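Local coordinates for metallo-beta-lactamase (Simiduia agarivorans, PDB 6MFI), which probably hydrolyses the beta-lactam ring of antibiotics as a class B3 metallo-beta-lactamase that uses a pair of zinc ions, at residues A[42-47]-A[80-85]; A[112-117]-A[251-256]. All coordinates share one frame; numbering follows the deposited sequence.

Interaction 1 of 2, residues A[42-47]-A[80-85]; sequences AWDKPG and SGTDRG
T82 OG1 is gripped by three groups: the D44 carboxylate and the amides of R84 and G85. As donor it faces D44 OD1 at a modelled 2.3 Å, a very short hydrogen bond whose exact length is doubtful. As acceptor it takes the amide of G85 N at 2.9 Å in a fairly straight bond (156° at the hydrogen) and that of R84 N more weakly. These are capping bonds on the turn that leads into helix 85-95, and they keep OG1 turned toward the start of the helix. OG1 lies between the backbone N and carbonyl carbon of T82 (chi1 66°), from where it can reach back to those amides while facing D44. A water closes a second bridge between the same two residues: it donates to D44 OD1 at 2.9 Å and accepts from T82 N at 2.7 Å. OD1 thus meets both the threonine hydroxyl and the water, and the two side chains approach from opposite directions. The aliphatic start of R84 completes the contact, its CB lying 3.9 Å from D44 CG. R84 NH2 stays 6.2 Å from D44 OD1, so any attraction between the charges is at a distance. D44 is third in a type I turn, A42 to K45, tied to the 61-62 region through W43 O with T61 OG1 and a backbone bond of K45 with C62. The contact joins the loop between helix 30-36 and strand 50-53 to the loop between strand 74-78 and helix 85-95, beside helix 119-126, where D83 bonds S121.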
ATOM      1  N   ALA A  42     -15.971  -3.917   1.062  1.00 17.36           N
ATOM      2  CA  ALA A  42     -15.519  -5.098   0.339  1.00 17.43           C
ATOM      3  C   ALA A  42     -14.297  -4.766  -0.510  1.00 16.59           C
ATOM      4  O   ALA A  42     -14.154  -3.655  -1.026  1.00 17.16           O
ATOM      5  CB  ALA A  42     -16.642  -5.648  -0.541  1.00 17.65           C
ATOM      6  N   TRP A  43     -13.408  -5.751  -0.648  1.00 16.20           N
ATOM      7  CA  TRP A  43     -12.151  -5.524  -1.356  1.00 15.77           C
ATOM      8  C   TRP A  43     -12.387  -5.198  -2.826  1.00 14.86           C
ATOM      9  O   TRP A  43     -11.689  -4.356  -3.402  1.00 15.05           O
ATOM     10  CB  TRP A  43     -11.244  -6.747  -1.224  1.00 16.65           C
ATOM     11  CG  TRP A  43     -10.711  -6.967   0.157  1.00 18.10           C
ATOM     12  CD1 TRP A  43     -10.716  -6.078   1.191  1.00 18.86           C
ATOM     13  CD2 TRP A  43     -10.091  -8.159   0.654  1.00 19.04           C
ATOM     14  NE1 TRP A  43     -10.137  -6.643   2.303  1.00 19.49           N
ATOM     15  CE2 TRP A  43      -9.746  -7.919   1.999  1.00 19.52           C
ATOM     16  CE3 TRP A  43      -9.797  -9.406   0.094  1.00 19.36           C
ATOM     17  CZ2 TRP A  43      -9.119  -8.880   2.792  1.00 19.80           C
ATOM     18  CZ3 TRP A  43      -9.174 -10.357   0.882  1.00 19.79           C
ATOM     19  CH2 TRP A  43      -8.843 -10.090   2.215  1.00 19.94           C
ATOM     20  N   ASP A  44     -13.365  -5.853  -3.448  1.00 14.28           N
ATOM     21  CA  ASP A  44     -13.620  -5.699  -4.874  1.00 13.66           C
ATOM     22  C   ASP A  44     -14.810  -4.795  -5.173  1.00 13.65           C
ATOM     23  O   ASP A  44     -15.301  -4.793  -6.306  1.00 13.48           O
ATOM     24  CB  ASP A  44     -13.831  -7.069  -5.522  1.00 14.20           C
ATOM     25  CG  ASP A  44     -12.623  -7.974  -5.381  1.00 14.21           C
ATOM     26  OD1 ASP A  44     -11.485  -7.458  -5.402  1.00 13.83           O
ATOM     27  OD2 ASP A  44     -12.809  -9.202  -5.255  1.00 13.98           O
ATOM     28  N   LYS A  45     -15.285  -4.035  -4.195  1.00 14.08           N
ATOM     29  CA  LYS A  45     -16.407  -3.138  -4.442  1.00 15.92           C
ATOM     30  C   LYS A  45     -15.935  -1.930  -5.244  1.00 16.20           C
ATOM     31  O   LYS A  45     -14.959  -1.278  -4.856  1.00 16.22           O
ATOM     32  CB  LYS A  45     -17.041  -2.683  -3.130  1.00 17.45           C
ATOM     33  CG  LYS A  45     -18.211  -1.729  -3.322  1.00 18.96           C
ATOM     34  CD  LYS A  45     -18.847  -1.344  -1.998  1.00 20.61           C
ATOM     35  CE  LYS A  45     -20.052  -0.442  -2.211  1.00 22.10           C
ATOM     36  NZ  LYS A  45     -21.095  -1.095  -3.051  1.00 23.36           N
ATOM     37  N   PRO A  46     -16.588  -1.606  -6.359  1.00 16.40           N
ATOM     38  CA  PRO A  46     -16.142  -0.465  -7.168  1.00 16.07           C
ATOM     39  C   PRO A  46     -16.280   0.847  -6.411  1.00 15.96           C
ATOM     40  O   PRO A  46     -17.236   1.059  -5.663  1.00 16.88           O
ATOM     41  CB  PRO A  46     -17.068  -0.510  -8.390  1.00 16.99           C
ATOM     42  CG  PRO A  46     -17.603  -1.909  -8.421  1.00 17.61           C
ATOM     43  CD  PRO A  46     -17.705  -2.329  -6.989  1.00 17.23           C
ATOM     44  N   GLY A  47     -15.306   1.730  -6.614  1.00 15.71           N
ATOM     45  CA  GLY A  47     -15.304   3.028  -5.985  1.00 15.96           C
ATOM     46  C   GLY A  47     -14.741   4.095  -6.901  1.00 15.91           C
ATOM     47  O   GLY A  47     -14.009   3.806  -7.852  1.00 15.21           O
ATOM     48  N   SER A  80      -2.242  -3.050  -6.643  1.00  8.51           N
ATOM     49  CA  SER A  80      -3.171  -3.359  -7.717  1.00  8.54           C
ATOM     50  C   SER A  80      -4.535  -3.826  -7.235  1.00  9.89           C
ATOM     51  O   SER A  80      -5.468  -3.880  -8.045  1.00  8.90           O
ATOM     52  CB  SER A  80      -2.585  -4.448  -8.629  1.00  9.78           C
ATOM     53  OG  SER A  80      -2.520  -5.691  -7.946  1.00  9.77           O
ATOM     54  N   GLY A  81      -4.681  -4.167  -5.960  1.00  9.75           N
ATOM     55  CA  GLY A  81      -5.869  -4.865  -5.520  1.00  9.81           C
ATOM     56  C   GLY A  81      -5.854  -6.294  -6.042  1.00 10.03           C
ATOM     57  O   GLY A  81      -4.845  -6.808  -6.522  1.00  9.72           O
ATOM     58  N   THR A  82      -7.013  -6.938  -5.939  1.00 10.27           N
ATOM     59  CA  THR A  82      -7.156  -8.281  -6.480  1.00 10.78           C
ATOM     60  C   THR A  82      -7.165  -8.227  -8.006  1.00 11.25           C
ATOM     61  O   THR A  82      -7.116  -7.158  -8.622  1.00  9.65           O
ATOM     62  CB  THR A  82      -8.432  -8.939  -5.956  1.00 10.49           C
ATOM     63  OG1 THR A  82      -9.575  -8.238  -6.460  1.00 10.79           O
ATOM     64  CG2 THR A  82      -8.461  -8.915  -4.435  1.00 10.60           C
ATOM     65  N   ASP A  83      -7.229  -9.407  -8.629  1.00 12.95           N
ATOM     66  CA  ASP A  83      -7.392  -9.455 -10.078  1.00 15.15           C
ATOM     67  C   ASP A  83      -8.702  -8.809 -10.502  1.00 16.39           C
ATOM     68  O   ASP A  83      -8.807  -8.284 -11.617  1.00 16.86           O
ATOM     69  CB  ASP A  83      -7.321 -10.899 -10.572  1.00 16.55           C
ATOM     70  CG  ASP A  83      -6.813 -11.003 -11.998  1.00 17.97           C
ATOM     71  OD1 ASP A  83      -6.025 -10.128 -12.417  1.00 18.16           O
ATOM     72  OD2 ASP A  83      -7.201 -11.960 -12.701  1.00 19.30           O
ATOM     73  N   ARG A  84      -9.707  -8.831  -9.626  1.00 16.88           N
ATOM     74  CA  ARG A  84     -10.964  -8.151  -9.903  1.00 17.74           C
ATOM     75  C   ARG A  84     -10.881  -6.669  -9.556  1.00 16.87           C
ATOM     76  O   ARG A  84     -11.482  -5.834 -10.241  1.00 17.07           O
ATOM     77  CB  ARG A  84     -12.099  -8.823  -9.129  1.00 19.62           C
ATOM     78  CG  ARG A  84     -13.490  -8.451  -9.608  1.00 21.59           C
ATOM     79  CD  ARG A  84     -13.555  -8.357 -11.125  1.00 22.95           C
ATOM     80  NE  ARG A  84     -14.690  -7.561 -11.587  1.00 24.67           N
ATOM     81  CZ  ARG A  84     -14.834  -6.253 -11.387  1.00 25.40           C
ATOM     82  NH1 ARG A  84     -15.909  -5.633 -11.848  1.00 26.53           N
ATOM     83  NH2 ARG A  84     -13.905  -5.560 -10.740  1.00 24.43           N
ATOM     84  N   GLY A  85     -10.144  -6.325  -8.496  1.00 15.18           N
ATOM     85  CA  GLY A  85      -9.942  -4.930  -8.150  1.00 13.87           C
ATOM     86  C   GLY A  85      -9.070  -4.175  -9.130  1.00 12.71           C
ATOM     87  O   GLY A  85      -9.183  -2.947  -9.225  1.00 12.13           O
TER
HETATM   88  O   HOH W   1      -9.205  -5.642  -4.993  1.00 12.46           O

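Interaction 2 of 2, residues A[112-117]-A[251-256]; sequences HIDHVG and TPHPSA. With ZN (zinc ion), chain B; ZN (zinc ion), chain C.
H115 and H253 meet on the Asp-His-His zinc, bound by H115 NE2 at 2.2 Å and H253 NE2 at 2.1 Å. Their rings form an offset edge-to-face pair, the edge of H115 turned to the face of H253, with centroids 4.7 Å apart and planes at 78°. D114 OD2 adds a third bond to this zinc, 2.0 Å long. A water completes the four ligands given for it and binds the three-histidine zinc as well, lying 2.0 Å from each metal; it also donates weakly to D114 OD1. The three-histidine zinc takes H112 ND1, with H110 and H188 as its further protein ligands. In D114 a chi1 of 54° tucks the carboxylate back over the backbone, which also sets CG 3.5 Å above one face of the H115 ring. From the other segment P252 CB packs against H115 CE1 at 3.4 Å. Further out, H112 is the N-cap of helix 113-116, its carbonyl O accepting from both H115 N and V116 N, while its NE2 bonds D149 OD2, a carboxylate that would help orient the ring and probably make it a stronger zinc donor. Across the site the carbonyl O of H253 is held from opposite faces by T251 OG1 and A256 N, which ties down the backbone of H253. Together H110, H112, D114 and H115 spell the HxHxDH signature of the metallo-beta-lactamase superfamily, and an Asp-His-His zinc beside the three-histidine zinc is characteristic of class B3 enzymes.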
ATOM      1  N   HIS A 112       0.288  -9.671  -0.432  1.00 11.04           N
ATOM      2  CA  HIS A 112      -0.938 -10.429  -0.237  1.00 12.32           C
ATOM      3  C   HIS A 112      -1.864 -10.251  -1.436  1.00 11.31           C
ATOM      4  O   HIS A 112      -1.800  -9.247  -2.150  1.00  9.50           O
ATOM      5  CB  HIS A 112      -1.645 -10.005   1.050  1.00 14.45           C
ATOM      6  CG  HIS A 112      -1.122 -10.686   2.276  1.00 17.26           C
ATOM      7  ND1 HIS A 112      -1.653 -10.476   3.531  1.00 18.65           N
ATOM      8  CD2 HIS A 112      -0.114 -11.576   2.440  1.00 18.04           C
ATOM      9  CE1 HIS A 112      -0.995 -11.204   4.414  1.00 18.79           C
ATOM     10  NE2 HIS A 112      -0.056 -11.882   3.778  1.00 18.52           N
ATOM     11  N   ILE A 113      -2.734 -11.243  -1.644  1.00 11.70           N
ATOM     12  CA  ILE A 113      -3.543 -11.299  -2.860  1.00 12.04           C
ATOM     13  C   ILE A 113      -4.486 -10.107  -2.959  1.00 11.96           C
ATOM     14  O   ILE A 113      -4.822  -9.663  -4.064  1.00  9.68           O
ATOM     15  CB  ILE A 113      -4.311 -12.636  -2.926  1.00 13.12           C
ATOM     16  CG1 ILE A 113      -5.089 -12.751  -4.240  1.00 13.06           C
ATOM     17  CG2 ILE A 113      -5.242 -12.784  -1.730  1.00 14.03           C
ATOM     18  CD1 ILE A 113      -5.917 -14.012  -4.357  1.00 13.89           C
ATOM     19  N   ASP A 114      -4.923  -9.559  -1.823  1.00 12.51           N
ATOM     20  CA  ASP A 114      -5.853  -8.439  -1.871  1.00 12.69           C
ATOM     21  C   ASP A 114      -5.186  -7.131  -2.274  1.00 11.33           C
ATOM     22  O   ASP A 114      -5.888  -6.133  -2.466  1.00 11.00           O
ATOM     23  CB  ASP A 114      -6.554  -8.268  -0.521  1.00 13.91           C
ATOM     24  CG  ASP A 114      -5.581  -8.146   0.633  1.00 15.59           C
ATOM     25  OD1 ASP A 114      -4.604  -8.920   0.672  1.00 16.05           O
ATOM     26  OD2 ASP A 114      -5.800  -7.278   1.503  1.00 17.10           O
ATOM     27  N   HIS A 115      -3.862  -7.108  -2.416  1.00 10.32           N
ATOM     28  CA  HIS A 115      -3.145  -5.900  -2.800  1.00 10.37           C
ATOM     29  C   HIS A 115      -2.339  -6.039  -4.083  1.00  9.83           C
ATOM     30  O   HIS A 115      -2.154  -5.041  -4.782  1.00  8.64           O
ATOM     31  CB  HIS A 115      -2.201  -5.457  -1.672  1.00 11.07           C
ATOM     32  CG  HIS A 115      -2.893  -5.224  -0.365  1.00 11.94           C
ATOM     33  ND1 HIS A 115      -3.837  -4.235  -0.187  1.00 12.24           N
ATOM     34  CD2 HIS A 115      -2.783  -5.858   0.825  1.00 12.51           C
ATOM     35  CE1 HIS A 115      -4.276  -4.270   1.059  1.00 12.90           C
ATOM     36  NE2 HIS A 115      -3.651  -5.243   1.695  1.00 12.59           N
ATOM     37  N   VAL A 116      -1.858  -7.238  -4.411  1.00  9.78           N
ATOM     38  CA  VAL A 116      -1.024  -7.429  -5.593  1.00  9.76           C
ATOM     39  C   VAL A 116      -1.584  -8.557  -6.449  1.00  9.27           C
ATOM     40  O   VAL A 116      -0.908  -9.050  -7.360  1.00  8.94           O
ATOM     41  CB  VAL A 116       0.438  -7.715  -5.201  1.00  9.56           C
ATOM     42  CG1 VAL A 116       1.032  -6.533  -4.452  1.00  9.42           C
ATOM     43  CG2 VAL A 116       0.522  -8.979  -4.362  1.00  9.77           C
ATOM     44  N   GLY A 117      -2.821  -8.969  -6.167  1.00  9.69           N
ATOM     45  CA  GLY A 117      -3.405 -10.078  -6.905  1.00  9.73           C
ATOM     46  C   GLY A 117      -3.566  -9.788  -8.385  1.00  9.83           C
ATOM     47  O   GLY A 117      -3.409 -10.679  -9.223  1.00 10.25           O
ATOM     48  N   THR A 251      -2.993   4.207   3.651  1.00 13.57           N
ATOM     49  CA  THR A 251      -2.895   2.798   3.998  1.00 13.75           C
ATOM     50  C   THR A 251      -3.538   1.935   2.924  1.00 13.71           C
ATOM     51  O   THR A 251      -4.533   2.335   2.311  1.00 14.03           O
ATOM     52  CB  THR A 251      -3.569   2.515   5.349  1.00 14.16           C
ATOM     53  OG1 THR A 251      -4.892   3.063   5.353  1.00 14.18           O
ATOM     54  CG2 THR A 251      -2.763   3.134   6.483  1.00 14.65           C
ATOM     55  N   PRO A 252      -2.984   0.741   2.673  1.00 13.31           N
ATOM     56  CA  PRO A 252      -3.598  -0.155   1.675  1.00 13.02           C
ATOM     57  C   PRO A 252      -5.035  -0.514   2.001  1.00 13.87           C
ATOM     58  O   PRO A 252      -5.856  -0.669   1.088  1.00 13.58           O
ATOM     59  CB  PRO A 252      -2.678  -1.383   1.700  1.00 13.46           C
ATOM     60  CG  PRO A 252      -1.378  -0.870   2.213  1.00 13.58           C
ATOM     61  CD  PRO A 252      -1.727   0.192   3.207  1.00 13.51           C
ATOM     62  N   HIS A 253      -5.358  -0.667   3.282  1.00 14.99           N
ATOM     63  CA  HIS A 253      -6.743  -0.691   3.718  1.00 16.04           C
ATOM     64  C   HIS A 253      -7.092   0.709   4.194  1.00 14.79           C
ATOM     65  O   HIS A 253      -6.570   1.145   5.231  1.00 14.79           O
ATOM     66  CB  HIS A 253      -6.949  -1.709   4.838  1.00 18.97           C
ATOM     67  CG  HIS A 253      -6.687  -3.123   4.422  1.00 21.92           C
ATOM     68  ND1 HIS A 253      -7.630  -3.897   3.782  1.00 22.82           N
ATOM     69  CD2 HIS A 253      -5.587  -3.901   4.553  1.00 22.69           C
ATOM     70  CE1 HIS A 253      -7.123  -5.091   3.536  1.00 23.30           C
ATOM     71  NE2 HIS A 253      -5.884  -5.121   3.995  1.00 23.52           N
ATOM     72  N   PRO A 254      -7.940   1.452   3.477  1.00 15.58           N
ATOM     73  CA  PRO A 254      -8.144   2.871   3.818  1.00 15.66           C
ATOM     74  C   PRO A 254      -8.609   3.104   5.243  1.00 16.12           C
ATOM     75  O   PRO A 254      -8.218   4.107   5.853  1.00 16.25           O
ATOM     76  CB  PRO A 254      -9.201   3.322   2.800  1.00 16.09           C
ATOM     77  CG  PRO A 254      -9.032   2.382   1.648  1.00 15.82           C
ATOM     78  CD  PRO A 254      -8.672   1.061   2.261  1.00 15.84           C
ATOM     79  N   SER A 255      -9.424   2.208   5.801  1.00 16.23           N
ATOM     80  CA  SER A 255      -9.908   2.397   7.161  1.00 17.19           C
ATOM     81  C   SER A 255      -8.828   2.170   8.212  1.00 17.47           C
ATOM     82  O   SER A 255      -9.062   2.478   9.386  1.00 18.72           O
ATOM     83  CB  SER A 255     -11.096   1.472   7.427  1.00 18.12           C
ATOM     84  OG  SER A 255     -12.216   1.841   6.641  1.00 16.96           O
ATOM     85  N   ALA A 256      -7.661   1.644   7.828  1.00 16.91           N
ATOM     86  CA  ALA A 256      -6.575   1.480   8.788  1.00 17.98           C
ATOM     87  C   ALA A 256      -6.069   2.824   9.296  1.00 18.52           C
ATOM     88  O   ALA A 256      -5.621   2.923  10.444  1.00 19.67           O
ATOM     89  CB  ALA A 256      -5.431   0.680   8.166  1.00 17.81           C
TER
HETATM   90 ZN    ZN B 401      -4.715  -6.598   3.078  1.00 10.69          ZN
HETATM   91 ZN    ZN C 402      -2.064  -8.536   3.973  0.82 10.05          ZN
HETATM   92  O   HOH W   2      -4.012  -8.364   3.656  1.00 11.01           O

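The two contacts lie side by side, their centres about 9 Å apart, and interaction 1 abuts the short helix 113-116 that belongs to interaction 2. The 80-85 loop of interaction 1 supports the ligand helix: S80 N probably donates a hydrogen bond to H115 O at 2.7 Å, and S80 OG lies within hydrogen-bonding reach of the same carbonyl, with G81 O as rival acceptor. The 42-47 loop reaches the zinc site by W43, whose CE3 packs 3.5 Å from D114 CB and NE1 3.6 Å from H253 CE1. The side chain of T82 is about 4 Å from that of D114 and about 9 Å from a zinc ion, so interaction 1 belongs to the second shell.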